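Local coordinates for VP5 (PDB 6QGI), which is an envelope protein of a haloarchaeal pleomorphic virus and probably drives fusion of the viral and host membranes, at residues D298-A303 / I490-Q495; T313-F318 / M349-G354. One frame throughout, in Å; residues are numbered along the deposited sequence.

Interaction 1. Residues D298-A303 / I490-Q495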
# COMPACT_ATOMS: atom_id res chain seq x y z
N ASP A 298 14.37 10.38 -3.82
CA ASP A 298 15.26 10.86 -4.86
C ASP A 298 14.39 11.32 -6.02
O ASP A 298 14.10 10.55 -6.95
CB ASP A 298 16.32 9.82 -5.28
CG ASP A 298 17.40 10.36 -6.22
OD1 ASP A 298 17.16 11.39 -6.89
OD2 ASP A 298 18.48 9.75 -6.28
N ALA A 299 13.95 12.58 -5.95
CA ALA A 299 13.11 13.24 -6.93
C ALA A 299 13.90 13.66 -8.18
O ALA A 299 13.32 13.76 -9.26
CB ALA A 299 12.48 14.47 -6.30
N GLU A 300 15.22 13.90 -8.02
CA GLU A 300 16.10 14.41 -9.06
C GLU A 300 16.76 13.35 -9.95
O GLU A 300 17.39 13.74 -10.94
CB GLU A 300 17.19 15.31 -8.45
CG GLU A 300 16.86 16.79 -8.52
CD GLU A 300 16.59 17.38 -9.89
OE1 GLU A 300 17.27 17.00 -10.87
OE2 GLU A 300 15.68 18.24 -9.99
N ARG A 301 16.63 12.05 -9.64
CA ARG A 301 17.26 11.04 -10.49
C ARG A 301 16.26 9.99 -10.97
O ARG A 301 15.80 9.15 -10.20
CB ARG A 301 18.46 10.37 -9.79
CG ARG A 301 19.75 11.15 -9.98
CD ARG A 301 20.60 11.16 -8.72
NE ARG A 301 20.01 12.01 -7.69
CZ ARG A 301 20.64 13.03 -7.10
NH1 ARG A 301 20.01 13.76 -6.19
NH2 ARG A 301 21.89 13.31 -7.42
N GLU A 302 15.93 10.07 -12.28
CA GLU A 302 15.03 9.14 -12.94
C GLU A 302 15.80 7.87 -13.27
O GLU A 302 16.88 7.93 -13.87
CB GLU A 302 14.41 9.76 -14.21
CG GLU A 302 13.18 9.01 -14.71
CD GLU A 302 12.76 9.33 -16.13
OE1 GLU A 302 12.19 10.42 -16.35
OE2 GLU A 302 12.99 8.48 -17.02
N ALA A 303 15.26 6.73 -12.83
CA ALA A 303 15.89 5.44 -13.04
C ALA A 303 14.99 4.51 -13.82
O ALA A 303 13.80 4.41 -13.52
CB ALA A 303 16.22 4.82 -11.70
N ILE A 490 7.65 18.93 -3.72
CA ILE A 490 6.33 18.89 -4.35
C ILE A 490 6.45 19.47 -5.77
O ILE A 490 6.04 18.80 -6.72
CB ILE A 490 5.26 19.59 -3.46
CG1 ILE A 490 4.95 18.79 -2.16
CG2 ILE A 490 3.98 19.95 -4.23
CD1 ILE A 490 4.68 17.24 -2.28
N GLU A 491 7.05 20.68 -5.91
CA GLU A 491 7.27 21.34 -7.20
C GLU A 491 8.05 20.44 -8.18
O GLU A 491 7.68 20.37 -9.36
CB GLU A 491 7.99 22.68 -7.02
CG GLU A 491 7.08 23.80 -6.54
CD GLU A 491 7.74 25.14 -6.23
OE1 GLU A 491 8.95 25.15 -5.90
OE2 GLU A 491 7.04 26.17 -6.30
N LYS A 492 9.08 19.71 -7.68
CA LYS A 492 9.90 18.78 -8.46
C LYS A 492 9.04 17.68 -9.10
O LYS A 492 9.22 17.38 -10.28
CB LYS A 492 10.99 18.14 -7.59
CG LYS A 492 12.19 19.05 -7.34
CD LYS A 492 13.11 18.46 -6.27
CE LYS A 492 14.16 19.44 -5.81
NZ LYS A 492 15.16 18.79 -4.92
N TYR A 493 8.11 17.09 -8.32
CA TYR A 493 7.22 16.04 -8.80
C TYR A 493 6.11 16.60 -9.68
O TYR A 493 5.72 15.93 -10.64
CB TYR A 493 6.63 15.23 -7.64
CG TYR A 493 7.54 14.11 -7.20
CD1 TYR A 493 7.62 12.92 -7.92
CD2 TYR A 493 8.37 14.26 -6.09
CE1 TYR A 493 8.49 11.90 -7.54
CE2 TYR A 493 9.22 13.24 -5.68
CZ TYR A 493 9.29 12.06 -6.42
OH TYR A 493 10.12 11.04 -6.05
N GLU A 494 5.63 17.82 -9.38
CA GLU A 494 4.59 18.51 -10.16
C GLU A 494 5.12 18.88 -11.55
O GLU A 494 4.35 18.86 -12.51
CB GLU A 494 4.09 19.76 -9.42
CG GLU A 494 3.13 19.43 -8.29
CD GLU A 494 2.11 20.50 -7.97
OE1 GLU A 494 1.23 20.76 -8.83
OE2 GLU A 494 2.17 21.07 -6.86
N GLN A 495 6.43 19.19 -11.65
CA GLN A 495 7.09 19.52 -12.91
C GLN A 495 7.27 18.27 -13.77
O GLN A 495 6.98 18.30 -14.96
CB GLN A 495 8.46 20.19 -12.65
CG GLN A 495 8.38 21.68 -12.33
CD GLN A 495 9.57 22.19 -11.54
OE1 GLN A 495 10.71 21.76 -11.72
NE2 GLN A 495 9.32 23.15 -10.65
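Helix 476-496, near the C-terminal end of the modelled chain, packs here against the corner at Glu-300 between strands 297-299 and 301-307. The contact is small, 198 Å² summed over both sides, and Ala-299 has the largest single share. Its methyl points at the helix and approaches the Tyr-493 ring obliquely, Ala-299 CB lying 3.5 Å from Tyr-493 CE2. On the other flank of that methyl runs Lys-492: CG sits anti to the carbonyl carbon (chi1 -78°) and the chain is extended beyond it, so that Lys-492 CD passes 4.0 Å from Ala-299 CB. The ammonium is carried on toward Glu-300, where Lys-492 NZ stays 5.1 Å from Glu-300 OE2, opposite charges without a bond. At the far end of the ring, Tyr-493 OH is hydrogen-bonded to Thr-317 OG1 on strand 312-320, while Ile-287 and Ile-291 of helix 285-292 pack on the same tyrosine. The corner is braced separately. Arg-301 NE meets Asp-298 OD1 at 3.0 Å, nearly straight (178°), in the guanidinium plane and on the syn lone pair; Asp-298 OD2 accepts from Ser-461 N. The chemistry thus divides: apolar contact joins corner and helix, any charge attraction between Glu-300 and Lys-492 is probably diffuse, and the directional bonds of Asp-298 fix the turn itself.

Interaction 2. Residues T313-F318 / M349-G354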
# COMPACT_ATOMS: atom_id res chain seq x y z
N THR A 313 10.26 -3.39 -18.00
CA THR A 313 11.04 -2.15 -17.91
C THR A 313 10.12 -0.99 -17.56
O THR A 313 9.06 -0.84 -18.17
CB THR A 313 11.84 -1.89 -19.20
OG1 THR A 313 10.97 -1.98 -20.33
CG2 THR A 313 13.02 -2.84 -19.37
N LEU A 314 10.53 -0.16 -16.58
CA LEU A 314 9.73 0.96 -16.09
C LEU A 314 10.60 2.15 -15.64
O LEU A 314 11.43 2.00 -14.74
CB LEU A 314 8.84 0.45 -14.93
CG LEU A 314 7.79 1.39 -14.33
CD1 LEU A 314 6.69 1.73 -15.33
CD2 LEU A 314 7.16 0.76 -13.11
N PRO A 315 10.39 3.36 -16.22
CA PRO A 315 11.18 4.53 -15.78
C PRO A 315 10.50 5.29 -14.63
O PRO A 315 9.30 5.59 -14.71
CB PRO A 315 11.25 5.40 -17.05
CG PRO A 315 10.10 4.94 -17.92
CD PRO A 315 9.46 3.73 -17.31
N GLY A 316 11.25 5.61 -13.59
CA GLY A 316 10.70 6.34 -12.45
C GLY A 316 11.68 6.72 -11.36
O GLY A 316 12.87 6.42 -11.43
N THR A 317 11.15 7.39 -10.33
CA THR A 317 11.93 7.87 -9.18
C THR A 317 11.72 6.97 -7.96
O THR A 317 10.65 6.37 -7.79
CB THR A 317 11.57 9.33 -8.85
OG1 THR A 317 10.15 9.47 -8.82
CG2 THR A 317 12.17 10.32 -9.84
N PHE A 318 12.77 6.88 -7.12
CA PHE A 318 12.81 6.07 -5.92
C PHE A 318 12.53 6.84 -4.64
O PHE A 318 12.85 8.02 -4.50
CB PHE A 318 14.19 5.40 -5.76
CG PHE A 318 14.46 4.22 -6.65
CD1 PHE A 318 13.91 2.97 -6.37
CD2 PHE A 318 15.35 4.32 -7.71
CE1 PHE A 318 14.20 1.87 -7.17
CE2 PHE A 318 15.65 3.22 -8.50
CZ PHE A 318 15.07 2.00 -8.23
N MET A 349 2.89 4.49 -15.34
CA MET A 349 2.51 3.13 -15.74
C MET A 349 2.24 3.02 -17.23
O MET A 349 2.34 1.93 -17.79
CB MET A 349 1.29 2.63 -14.94
CG MET A 349 1.54 2.52 -13.44
SD MET A 349 2.86 1.37 -13.00
CE MET A 349 3.77 2.36 -11.82
N SER A 350 1.95 4.16 -17.89
CA SER A 350 1.72 4.23 -19.33
C SER A 350 3.02 3.96 -20.12
O SER A 350 2.97 3.73 -21.33
CB SER A 350 1.13 5.58 -19.71
OG SER A 350 0.51 5.53 -20.98
N LEU A 351 4.18 3.98 -19.43
CA LEU A 351 5.49 3.76 -20.05
C LEU A 351 6.06 2.35 -19.78
O LEU A 351 7.20 2.08 -20.17
CB LEU A 351 6.49 4.85 -19.60
CG LEU A 351 6.17 6.29 -20.04
CD1 LEU A 351 7.06 7.29 -19.33
CD2 LEU A 351 6.28 6.48 -21.55
N VAL A 352 5.25 1.43 -19.19
CA VAL A 352 5.67 0.05 -18.93
C VAL A 352 5.89 -0.69 -20.28
O VAL A 352 5.04 -0.65 -21.17
CB VAL A 352 4.71 -0.73 -17.97
CG1 VAL A 352 3.37 -1.07 -18.63
CG2 VAL A 352 5.37 -1.99 -17.42
N GLU A 353 7.07 -1.31 -20.42
CA GLU A 353 7.48 -2.09 -21.59
C GLU A 353 8.02 -3.44 -21.15
O GLU A 353 8.20 -3.67 -19.95
CB GLU A 353 8.54 -1.32 -22.39
CG GLU A 353 8.01 -0.48 -23.53
CD GLU A 353 9.10 0.04 -24.44
OE1 GLU A 353 9.83 0.97 -24.03
OE2 GLU A 353 9.23 -0.50 -25.57
N GLY A 354 8.30 -4.32 -22.11
CA GLY A 354 8.87 -5.62 -21.79
C GLY A 354 8.64 -6.68 -22.84
O GLY A 354 7.55 -6.77 -23.41
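Leu-314 overlaps Val-352 and Met-349 with its two methyls, one for each partner. With CG anti to the backbone N (chi1 -174°), the branches reach across to segment 349-354: CD1 lies 4.1 Å from Val-352 CB, and CD2 meets the tip of Met-349 at 4.0 Å from its CE. The methionine begins from a bond directed away from the strand, but bends at chi2 (-61°) and chi3 bring its methyl back to the leucine, the two side chains crossing obliquely. Separately, Pro-315 sets its ring across Leu-351 at about a right angle, Pro-315 CD being 3.9 Å from Leu-351 CB.

The backbones join at one antiparallel bridge, the hydrogen-bonded pair Thr-313 and Glu-353. Its two bonds differ in geometry: Glu-353 N to Thr-313 O spans 3.0 Å, nearly straight at 172° and in the carbonyl plane, whereas Thr-313 N reaches Glu-353 O at 2.9 Å from above that carbonyl's plane. Thr-313 OG1, in the crowded position between backbone N and carbonyl carbon, adds a weak bond of 3.3 Å to Glu-353 O. That oxygen therefore accepts twice from one residue. Thr-313 O is also approached by Val-352 CA in a CA-H...O contact.

Between the two segments the bridge is single, consistent with the 3-10 segment 349-351, where Val-352 N is bonded to Met-349 O and the regular run of strand 343-355 is broken. Beyond the break, strand 312-320 pairs again with 343-355 through Thr-317 and Thr-346. Ile-437 of strand 434-439 touches both Leu-314 and Met-349, while Leu-314 bonds through its backbone to Ile-305, placing strand 312-320 between strands 301-307 and 343-355.

How the interactions relate
Strand 312-320 links the two interactions, whose centres lie 15 Å apart on the same side of the chain's centre. In sequence, 298-303 comes first, then 313-318 and 349-354, and finally 490-495; interaction 2 is thus formed wholly from chain that interaction 1 brackets. Direct evidence of continuity is the backbone pairing between them: Ala-303 N lies 2.8 Å from Gly-316 O and Asp-298 N 2.9 Å from Phe-318 O, both probable hydrogen bonds. Antiparallel strand pairing therefore runs from 343-355 through 312-320 to the corner strands, and the helix near the modelled C-terminus is docked beside this antiparallel framework.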